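Local structure of putative ATP-dependent endonuclease of the OLD family (Thermus scotoductus, 6P74) at residues L249-F260 and V273-L282. The protein degrades linear and supercoiled double-stranded DNA in the 5'-3' direction, nicks circular DNA, and has an ATPase activity that DNA stimulates. Numbering follows the deposited sequence.
Sequences LGIQSAIVVGIF and VIIEEPEMYL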
loop_
_atom_site.group_PDB
_atom_site.type_symbol
_atom_site.label_atom_id
_atom_site.label_comp_id
_atom_site.label_asym_id
_atom_site.label_seq_id
_atom_site.Cartn_x
_atom_site.Cartn_y
_atom_site.Cartn_z
ATOM N N LEU A 249 -10.981 15.771 7.819
ATOM C CA LEU A 249 -9.564 15.606 7.510
ATOM C C LEU A 249 -8.774 16.855 7.877
ATOM O O LEU A 249 -7.671 16.760 8.435
ATOM C CB LEU A 249 -9.390 15.273 6.032
ATOM C CG LEU A 249 -9.881 13.882 5.621
ATOM C CD1 LEU A 249 -9.984 13.782 4.095
ATOM C CD2 LEU A 249 -8.981 12.779 6.192
ATOM N N GLY A 250 -9.319 18.038 7.559
ATOM C CA GLY A 250 -8.660 19.276 7.941
ATOM C C GLY A 250 -8.523 19.423 9.446
ATOM O O GLY A 250 -7.494 19.885 9.944
ATOM N N ILE A 251 -9.559 19.030 10.189
ATOM C CA ILE A 251 -9.495 19.096 11.644
ATOM C C ILE A 251 -8.381 18.200 12.163
ATOM O O ILE A 251 -7.620 18.584 13.060
ATOM C CB ILE A 251 -10.857 18.713 12.251
ATOM C CG1 ILE A 251 -11.897 19.790 11.957
ATOM C CG2 ILE A 251 -10.739 18.463 13.757
ATOM C CD1 ILE A 251 -13.254 19.439 12.503
ATOM N N GLN A 252 -8.260 16.992 11.611
ATOM C CA GLN A 252 -7.231 16.076 12.087
ATOM C C GLN A 252 -5.839 16.570 11.742
ATOM O O GLN A 252 -4.895 16.327 12.506
ATOM C CB GLN A 252 -7.462 14.681 11.520
ATOM C CG GLN A 252 -8.471 13.890 12.326
ATOM C CD GLN A 252 -8.967 12.656 11.599
ATOM O OE1 GLN A 252 -8.614 12.421 10.440
ATOM N NE2 GLN A 252 -9.795 11.856 12.279
ATOM N N SER A 253 -5.689 17.248 10.597
ATOM C CA SER A 253 -4.416 17.879 10.259
ATOM C C SER A 253 -4.099 19.012 11.220
ATOM O O SER A 253 -2.939 19.203 11.607
ATOM C CB SER A 253 -4.450 18.417 8.832
ATOM O OG SER A 253 -4.455 17.358 7.917
ATOM N N ALA A 254 -5.118 19.796 11.577
ATOM C CA ALA A 254 -4.925 20.873 12.534
ATOM C C ALA A 254 -4.514 20.323 13.897
ATOM O O ALA A 254 -3.661 20.903 14.575
ATOM C CB ALA A 254 -6.200 21.713 12.636
ATOM N N ILE A 255 -5.093 19.195 14.308
ATOM C CA ILE A 255 -4.705 18.619 15.593
ATOM C C ILE A 255 -3.259 18.137 15.562
ATOM O O ILE A 255 -2.549 18.195 16.575
ATOM C CB ILE A 255 -5.684 17.499 15.977
ATOM C CG1 ILE A 255 -7.040 18.106 16.350
ATOM C CG2 ILE A 255 -5.111 16.632 17.118
ATOM C CD1 ILE A 255 -8.059 17.077 16.717
ATOM N N VAL A 256 -2.788 17.668 14.412
ATOM C CA VAL A 256 -1.394 17.247 14.325
ATOM C C VAL A 256 -0.472 18.441 14.542
ATOM O O VAL A 256 0.517 18.351 15.278
ATOM C CB VAL A 256 -1.144 16.546 12.976
ATOM C CG1 VAL A 256 0.341 16.407 12.694
ATOM C CG2 VAL A 256 -1.795 15.179 12.996
ATOM N N VAL A 257 -0.786 19.582 13.914
ATOM C CA VAL A 257 0.015 20.781 14.140
ATOM C C VAL A 257 0.022 21.124 15.618
ATOM O O VAL A 257 1.072 21.443 16.194
ATOM C CB VAL A 257 -0.493 21.956 13.278
ATOM C CG1 VAL A 257 0.356 23.214 13.512
ATOM C CG2 VAL A 257 -0.494 21.583 11.786
ATOM N N GLY A 258 -1.140 21.020 16.269
ATOM C CA GLY A 258 -1.204 21.302 17.693
ATOM C C GLY A 258 -0.332 20.361 18.507
ATOM O O GLY A 258 0.277 20.769 19.503
ATOM N N ILE A 259 -0.257 19.086 18.099
ATOM C CA ILE A 259 0.604 18.149 18.818
ATOM C C ILE A 259 2.057 18.588 18.706
ATOM O O ILE A 259 2.791 18.624 19.700
ATOM C CB ILE A 259 0.406 16.705 18.313
ATOM C CG1 ILE A 259 -0.909 16.119 18.837
ATOM C CG2 ILE A 259 1.546 15.797 18.790
ATOM C CD1 ILE A 259 -1.434 15.031 17.948
ATOM N N PHE A 260 2.484 18.967 17.504
ATOM C CA PHE A 260 3.866 19.400 17.337
ATOM C C PHE A 260 4.151 20.697 18.072
ATOM O O PHE A 260 5.268 20.902 18.557
ATOM C CB PHE A 260 4.190 19.539 15.858
ATOM C CG PHE A 260 4.616 18.252 15.230
ATOM C CD1 PHE A 260 5.952 17.872 15.238
ATOM C CD2 PHE A 260 3.684 17.413 14.639
ATOM C CE1 PHE A 260 6.351 16.682 14.659
ATOM C CE2 PHE A 260 4.081 16.226 14.060
ATOM C CZ PHE A 260 5.414 15.858 14.075
ATOM N N VAL A 273 11.443 12.037 12.943
ATOM C CA VAL A 273 10.056 11.999 12.499
ATOM C C VAL A 273 10.052 12.031 10.980
ATOM O O VAL A 273 10.739 12.851 10.369
ATOM C CB VAL A 273 9.243 13.186 13.052
ATOM C CG1 VAL A 273 7.790 13.061 12.650
ATOM C CG2 VAL A 273 9.396 13.292 14.559
ATOM N N ILE A 274 9.282 11.148 10.379
ATOM C CA ILE A 274 9.107 11.104 8.942
ATOM C C ILE A 274 7.666 11.485 8.657
ATOM O O ILE A 274 6.748 10.958 9.298
ATOM C CB ILE A 274 9.445 9.712 8.395
ATOM C CG1 ILE A 274 10.947 9.456 8.563
ATOM C CG2 ILE A 274 8.983 9.583 6.961
ATOM C CD1 ILE A 274 11.397 8.109 8.060
ATOM N N ILE A 275 7.460 12.422 7.734
ATOM C CA ILE A 275 6.107 12.866 7.416
ATOM C C ILE A 275 5.886 12.763 5.924
ATOM O O ILE A 275 6.683 13.269 5.122
ATOM C CB ILE A 275 5.821 14.286 7.922
ATOM C CG1 ILE A 275 6.118 14.360 9.410
ATOM C CG2 ILE A 275 4.344 14.628 7.708
ATOM C CD1 ILE A 275 5.986 15.727 9.998
ATOM N N GLU A 276 4.836 12.053 5.560
ATOM C CA GLU A 276 4.342 11.998 4.194
ATOM C C GLU A 276 3.441 13.215 3.985
ATOM O O GLU A 276 2.341 13.268 4.543
ATOM C CB GLU A 276 3.585 10.690 4.018
ATOM C CG GLU A 276 3.466 10.164 2.642
ATOM C CD GLU A 276 2.636 8.891 2.628
ATOM O OE1 GLU A 276 3.097 7.893 2.035
ATOM O OE2 GLU A 276 1.532 8.895 3.234
ATOM N N GLU A 277 3.930 14.228 3.230
ATOM C CA GLU A 277 3.157 15.416 2.858
ATOM C C GLU A 277 2.655 16.321 3.977
ATOM O O GLU A 277 1.454 16.599 4.068
ATOM C CB GLU A 277 1.965 15.030 1.992
ATOM C CG GLU A 277 2.262 15.159 0.550
ATOM C CD GLU A 277 2.469 13.832 -0.098
ATOM O OE1 GLU A 277 1.469 13.083 -0.177
ATOM O OE2 GLU A 277 3.619 13.551 -0.520
ATOM N N PRO A 278 3.542 16.822 4.833
ATOM C CA PRO A 278 3.083 17.645 5.954
ATOM C C PRO A 278 2.033 18.686 5.653
ATOM O O PRO A 278 1.362 19.157 6.581
ATOM C CB PRO A 278 4.367 18.289 6.475
ATOM C CG PRO A 278 5.318 18.277 5.285
ATOM C CD PRO A 278 4.960 17.104 4.465
ATOM N N GLU A 279 1.862 19.041 4.385
ATOM C CA GLU A 279 0.931 20.095 4.043
ATOM C C GLU A 279 -0.506 19.631 4.071
ATOM O O GLU A 279 -1.399 20.479 4.140
ATOM C CB GLU A 279 1.225 20.668 2.652
ATOM C CG GLU A 279 1.022 19.659 1.502
ATOM C CD GLU A 279 2.306 18.860 1.170
ATOM O OE1 GLU A 279 3.188 18.759 2.064
ATOM O OE2 GLU A 279 2.435 18.362 0.018
ATOM N N MET A 280 -0.764 18.328 4.016
ATOM C CA MET A 280 -2.057 17.918 3.493
ATOM C C MET A 280 -3.185 18.340 4.420
ATOM O O MET A 280 -3.108 18.181 5.645
ATOM C CB MET A 280 -2.108 16.424 3.202
ATOM C CG MET A 280 -2.799 16.223 1.844
ATOM S SD MET A 280 -2.711 14.647 0.978
ATOM C CE MET A 280 -3.022 15.145 -0.715
ATOM N N TYR A 281 -4.211 18.927 3.807
ATOM C CA TYR A 281 -5.433 19.408 4.436
ATOM C C TYR A 281 -5.188 20.566 5.385
ATOM O O TYR A 281 -6.008 20.822 6.260
ATOM C CB TYR A 281 -6.175 18.272 5.146
ATOM C CG TYR A 281 -6.340 17.062 4.254
ATOM C CD1 TYR A 281 -6.916 17.180 2.994
ATOM C CD2 TYR A 281 -5.871 15.807 4.652
ATOM C CE1 TYR A 281 -7.046 16.075 2.159
ATOM C CE2 TYR A 281 -5.991 14.702 3.829
ATOM C CZ TYR A 281 -6.577 14.842 2.584
ATOM O OH TYR A 281 -6.698 13.745 1.763
ATOM N N LEU A 282 -4.084 21.289 5.224
ATOM C CA LEU A 282 -3.851 22.530 5.957
ATOM C C LEU A 282 -4.041 23.718 5.031
ATOM O O LEU A 282 -3.611 23.683 3.875
ATOM C CB LEU A 282 -2.442 22.599 6.551
ATOM C CG LEU A 282 -2.204 21.614 7.668
ATOM C CD1 LEU A 282 -0.721 21.595 8.029
ATOM C CD2 LEU A 282 -3.110 21.966 8.870
#
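The ring of Tyr-281 lies between two aliphatic chains, with CB of Leu-249 over one face, 4.0 Å from the ring centroid in a CH-pi contact, and CG of its own neighbour Met-280 over the centre of the other. Leu-249 CD1 follows the ring outward and ends 3.9 Å from Tyr-281 CZ. Next to the ring the helix meets the backbone of the type II turn from Glu-279 to Leu-282: Gly-250 CA approaches Tyr-281 O to 3.5 Å in a CA-H...O contact. One turn on, Ser-253 OG donates a 2.8 Å hydrogen bond to Met-280 O, tilted 23° out of the carbonyl plane. This loop follows strand 272-276, whose hydrophobic run ends in Glu-276 and is followed by Glu-277, as in a Walker B motif, on the P-loop ATPase sheet that helix 246-266 packs against. Leu-282 is the next bump; both its methyls lie against Val-257 CG2, with CD1 at 3.8 Å, and CD2 also packs on Ser-253 CB. With CG beside its backbone N (chi1 -85°), Phe-260 reaches across to the strand, where CZ meets Val-273 CG1 near the ring plane at 3.9 Å and also touches Ile-275 CD1, while Phe-290 of helix 284-299 packs edge-to-face with the same ring.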